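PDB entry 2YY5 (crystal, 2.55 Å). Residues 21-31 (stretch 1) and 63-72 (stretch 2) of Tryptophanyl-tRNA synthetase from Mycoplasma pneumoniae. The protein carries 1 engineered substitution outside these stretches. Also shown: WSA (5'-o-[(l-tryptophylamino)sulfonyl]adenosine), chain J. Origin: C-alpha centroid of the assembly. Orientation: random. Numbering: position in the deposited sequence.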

# COMPACT_ATOMS: atom_id res chain seq x y z
N ASN B 21 -8.13 -15.66 -20.83
CA ASN B 21 -7.20 -14.53 -20.81
C ASN B 21 -6.82 -14.13 -22.22
O ASN B 21 -6.80 -12.94 -22.55
CB ASN B 21 -5.93 -14.90 -20.05
CG ASN B 21 -6.20 -15.36 -18.63
OD1 ASN B 21 -6.86 -14.66 -17.86
ND2 ASN B 21 -5.70 -16.54 -18.29
N TYR B 22 -6.53 -15.13 -23.06
CA TYR B 22 -6.13 -14.87 -24.44
C TYR B 22 -7.25 -14.15 -25.19
O TYR B 22 -7.05 -13.08 -25.75
CB TYR B 22 -5.79 -16.18 -25.18
CG TYR B 22 -5.29 -15.93 -26.59
CD1 TYR B 22 -3.99 -15.48 -26.82
CD2 TYR B 22 -6.15 -16.05 -27.69
CE1 TYR B 22 -3.56 -15.13 -28.11
CE2 TYR B 22 -5.73 -15.70 -28.98
CZ TYR B 22 -4.43 -15.24 -29.17
OH TYR B 22 -3.99 -14.87 -30.42
N LEU B 23 -8.42 -14.76 -25.19
CA LEU B 23 -9.56 -14.19 -25.88
C LEU B 23 -10.06 -12.91 -25.21
O LEU B 23 -10.54 -12.00 -25.88
CB LEU B 23 -10.68 -15.25 -25.98
CG LEU B 23 -10.77 -16.05 -27.29
CD1 LEU B 23 -9.41 -16.19 -27.94
CD2 LEU B 23 -11.39 -17.42 -27.04
N GLY B 24 -9.91 -12.84 -23.89
CA GLY B 24 -10.38 -11.66 -23.19
C GLY B 24 -9.67 -10.37 -23.50
O GLY B 24 -10.31 -9.32 -23.63
N VAL B 25 -8.34 -10.42 -23.64
CA VAL B 25 -7.55 -9.22 -23.89
C VAL B 25 -6.34 -9.41 -24.79
O VAL B 25 -6.08 -8.59 -25.65
CB VAL B 25 -7.04 -8.60 -22.57
CG1 VAL B 25 -8.20 -8.04 -21.78
CG2 VAL B 25 -6.31 -9.65 -21.74
N MET B 26 -5.59 -10.49 -24.57
CA MET B 26 -4.39 -10.75 -25.36
C MET B 26 -4.58 -10.66 -26.86
O MET B 26 -3.85 -9.93 -27.53
CB MET B 26 -3.82 -12.13 -25.00
CG MET B 26 -3.16 -12.16 -23.65
SD MET B 26 -2.41 -13.73 -23.22
CE MET B 26 -2.12 -13.45 -21.46
N GLN B 27 -5.55 -11.39 -27.40
CA GLN B 27 -5.81 -11.40 -28.84
C GLN B 27 -6.02 -10.02 -29.47
O GLN B 27 -5.58 -9.78 -30.60
CB GLN B 27 -7.03 -12.28 -29.16
CG GLN B 27 -7.62 -12.03 -30.54
CD GLN B 27 -8.84 -12.88 -30.84
OE1 GLN B 27 -8.72 -14.04 -31.24
NE2 GLN B 27 -10.03 -12.31 -30.64
N SER B 28 -6.70 -9.12 -28.76
CA SER B 28 -6.96 -7.80 -29.30
C SER B 28 -5.80 -6.83 -29.08
O SER B 28 -5.86 -5.68 -29.52
CB SER B 28 -8.24 -7.22 -28.69
OG SER B 28 -8.07 -7.02 -27.31
N LEU B 29 -4.76 -7.30 -28.42
CA LEU B 29 -3.58 -6.49 -28.13
C LEU B 29 -2.90 -6.02 -29.41
O LEU B 29 -2.35 -4.92 -29.46
CB LEU B 29 -2.60 -7.30 -27.30
CG LEU B 29 -2.21 -6.76 -25.94
CD1 LEU B 29 -3.41 -6.17 -25.22
CD2 LEU B 29 -1.59 -7.90 -25.15
N ILE B 30 -2.94 -6.85 -30.44
CA ILE B 30 -2.32 -6.55 -31.72
C ILE B 30 -3.03 -5.44 -32.50
O ILE B 30 -2.43 -4.81 -33.37
CB ILE B 30 -2.27 -7.81 -32.60
CG1 ILE B 30 -1.40 -8.86 -31.92
CG2 ILE B 30 -1.74 -7.47 -33.99
CD1 ILE B 30 -1.50 -10.22 -32.55
N GLU B 31 -4.30 -5.22 -32.20
CA GLU B 31 -5.08 -4.19 -32.86
C GLU B 31 -4.85 -2.89 -32.10
O GLU B 31 -4.69 -1.82 -32.68
CB GLU B 31 -6.57 -4.55 -32.83
CG GLU B 31 -6.87 -6.02 -33.10
CD GLU B 31 -8.36 -6.32 -33.12
OE1 GLU B 31 -8.74 -7.51 -33.24
OE2 GLU B 31 -9.16 -5.36 -33.01
CD2 WSA J . -5.41 -4.89 -14.14
CE3 WSA J . -6.05 -4.99 -15.37
CZ3 WSA J . -6.34 -3.84 -16.08
CH2 WSA J . -6.01 -2.59 -15.56
CZ2 WSA J . -5.37 -2.49 -14.33
CE2 WSA J . -5.07 -3.65 -13.62
N11 WSA J . -4.46 -3.85 -12.45
CD1 WSA J . -4.39 -5.16 -12.21
CG WSA J . -4.96 -5.83 -13.22
CB WSA J . -5.07 -7.35 -13.33
CA WSA J . -6.53 -7.80 -13.36
NH3 WSA J . -7.24 -7.35 -12.16
C WSA J . -6.57 -9.33 -13.44
O WSA J . -6.36 -10.01 -12.43
NS WSA J . -6.83 -9.88 -14.62
S WSA J . -6.31 -11.42 -14.66
O1S WSA J . -4.83 -11.47 -14.42
O2S WSA J . -6.99 -12.22 -13.59
O5' WSA J . -6.64 -11.92 -15.96
C5' WSA J . -6.20 -11.17 -17.10
C4' WSA J . -7.32 -10.72 -18.04
O4' WSA J . -8.08 -11.87 -18.48
C3' WSA J . -8.32 -9.76 -17.39
O3' WSA J . -8.71 -8.76 -18.35
C2' WSA J . -9.50 -10.68 -17.10
O2' WSA J . -10.71 -9.92 -17.06
C1' WSA J . -9.47 -11.52 -18.38
N9 WSA J . -10.28 -12.75 -18.20
C8 WSA J . -10.14 -13.61 -17.20
N7 WSA J . -10.98 -14.63 -17.37
C5 WSA J . -11.65 -14.41 -18.50
C4 WSA J . -11.21 -13.21 -19.02
N3 WSA J . -11.75 -12.76 -20.17
C2 WSA J . -12.68 -13.45 -20.80
N1 WSA J . -13.12 -14.61 -20.33
C6 WSA J . -12.63 -15.12 -19.19
N6 WSA J . -13.06 -16.29 -18.72
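Stretch 2 63-72: DLVRTLLAVG

Stretch 2 lies across stretch 1 as a helix packed obliquely through apolar side chains, with no hydrogen bond or salt bridge between the two and 365 Å² of surface buried, both sides summed. Residues 63-71 are helical, continuing a helix that begins earlier in the chain; their i to i+4 backbone bonds include Leu68 N to Leu64 O at 2.9 Å. The axis of this helix passes 12.5 Å from that of helix 21-26, and the N-to-C directions differ by 69° (signed crossing angle -69°). Across that spacing the contact is made mainly by side chains. The nearest CA pairs are Met26 CA to Leu68 CA at 7.1 Å and, further along, Ile30 CA to Gly72 CA at 6.0 Å.

Met26, whose CA-to-CB bond points toward stretch 2, is extended (chi1 m, chi2 and chi3 t) and touches successive turns: Met26 CE lies 4.0 Å from Leu64 CD1, Met26 SD 4.1 Å from Thr67 CG2, and Met26 CG 3.9 Å from Leu68 CD2. Leu68 CD2 also meets Leu29 CD2 at 4.1 Å, so one methyl group serves both residues. Val71 has the largest covered area, 85 Å². Val71 CG2 sits at the ring edge of Tyr22, 3.5 Å from Tyr22 CE1; Val71 CG1 is also near Tyr22 CE1, at 3.9 Å, and lies 4.1 Å from Met26 O.

Stretch 2 ends in a Schellman motif. Gly72, at phi 127°, leaves the helical conformation, with Gly72 N bonded to Leu69 O at 2.8 Å and weakly to Leu68 O at 3.3 Å. Ile30 closes over this end: Ile30 CD1 approaches Val71 O at 3.1 Å and Ile30 CG1 is 4.1 Å from Gly72 CA. An ideal CB on Gly72 would lie 2.6 Å from Ile30 CD1, a clash; the backbone angles alone already call for glycine.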

# COMPACT_ATOMS: atom_id res chain seq x y z
N ASP B 63 7.58 -16.08 -17.92
CA ASP B 63 6.71 -16.79 -18.84
C ASP B 63 5.60 -15.93 -19.46
O ASP B 63 5.22 -16.14 -20.62
CB ASP B 63 6.09 -18.01 -18.15
CG ASP B 63 7.09 -19.13 -17.92
OD1 ASP B 63 8.02 -19.28 -18.74
OD2 ASP B 63 6.94 -19.87 -16.92
N LEU B 64 5.06 -14.98 -18.70
CA LEU B 64 4.01 -14.12 -19.23
C LEU B 64 4.55 -13.20 -20.32
O LEU B 64 3.92 -13.02 -21.35
CB LEU B 64 3.37 -13.28 -18.12
CG LEU B 64 2.14 -12.45 -18.52
CD1 LEU B 64 1.00 -13.37 -18.97
CD2 LEU B 64 1.69 -11.63 -17.34
N VAL B 65 5.72 -12.61 -20.08
CA VAL B 65 6.31 -11.71 -21.06
C VAL B 65 6.54 -12.45 -22.37
O VAL B 65 6.30 -11.90 -23.44
CB VAL B 65 7.65 -11.12 -20.58
CG1 VAL B 65 8.29 -10.32 -21.70
CG2 VAL B 65 7.41 -10.22 -19.39
N ARG B 66 7.00 -13.69 -22.29
CA ARG B 66 7.21 -14.46 -23.50
C ARG B 66 5.89 -14.73 -24.23
O ARG B 66 5.82 -14.64 -25.45
CB ARG B 66 7.92 -15.78 -23.18
CG ARG B 66 9.42 -15.63 -22.98
CD ARG B 66 10.10 -16.98 -23.06
NE ARG B 66 9.52 -17.93 -22.12
CZ ARG B 66 9.75 -19.24 -22.14
NH1 ARG B 66 9.18 -20.03 -21.24
NH2 ARG B 66 10.56 -19.75 -23.06
N THR B 67 4.84 -15.06 -23.48
CA THR B 67 3.54 -15.31 -24.09
C THR B 67 3.04 -14.06 -24.82
O THR B 67 2.58 -14.14 -25.96
CB THR B 67 2.50 -15.72 -23.03
OG1 THR B 67 2.86 -16.99 -22.47
CG2 THR B 67 1.12 -15.84 -23.67
N LEU B 68 3.13 -12.91 -24.16
CA LEU B 68 2.67 -11.66 -24.76
C LEU B 68 3.43 -11.32 -26.04
O LEU B 68 2.86 -10.77 -26.98
CB LEU B 68 2.80 -10.51 -23.75
CG LEU B 68 1.90 -10.66 -22.52
CD1 LEU B 68 2.10 -9.49 -21.57
CD2 LEU B 68 0.45 -10.75 -22.97
N LEU B 69 4.71 -11.67 -26.07
CA LEU B 69 5.53 -11.43 -27.25
C LEU B 69 5.18 -12.47 -28.32
O LEU B 69 4.94 -12.13 -29.47
CB LEU B 69 7.02 -11.53 -26.90
CG LEU B 69 7.80 -10.26 -26.56
CD1 LEU B 69 6.94 -9.27 -25.82
CD2 LEU B 69 9.03 -10.62 -25.73
N ALA B 70 5.13 -13.74 -27.91
CA ALA B 70 4.81 -14.82 -28.83
C ALA B 70 3.46 -14.56 -29.47
O ALA B 70 3.14 -15.08 -30.54
CB ALA B 70 4.77 -16.15 -28.10
N VAL B 71 2.66 -13.74 -28.80
CA VAL B 71 1.34 -13.44 -29.30
C VAL B 71 1.31 -12.25 -30.24
O VAL B 71 0.37 -12.12 -31.03
CB VAL B 71 0.39 -13.25 -28.12
CG1 VAL B 71 -0.78 -12.40 -28.52
CG2 VAL B 71 -0.08 -14.62 -27.65
N GLY B 72 2.32 -11.39 -30.18
CA GLY B 72 2.33 -10.24 -31.07
C GLY B 72 2.52 -8.87 -30.44
O GLY B 72 2.61 -7.87 -31.15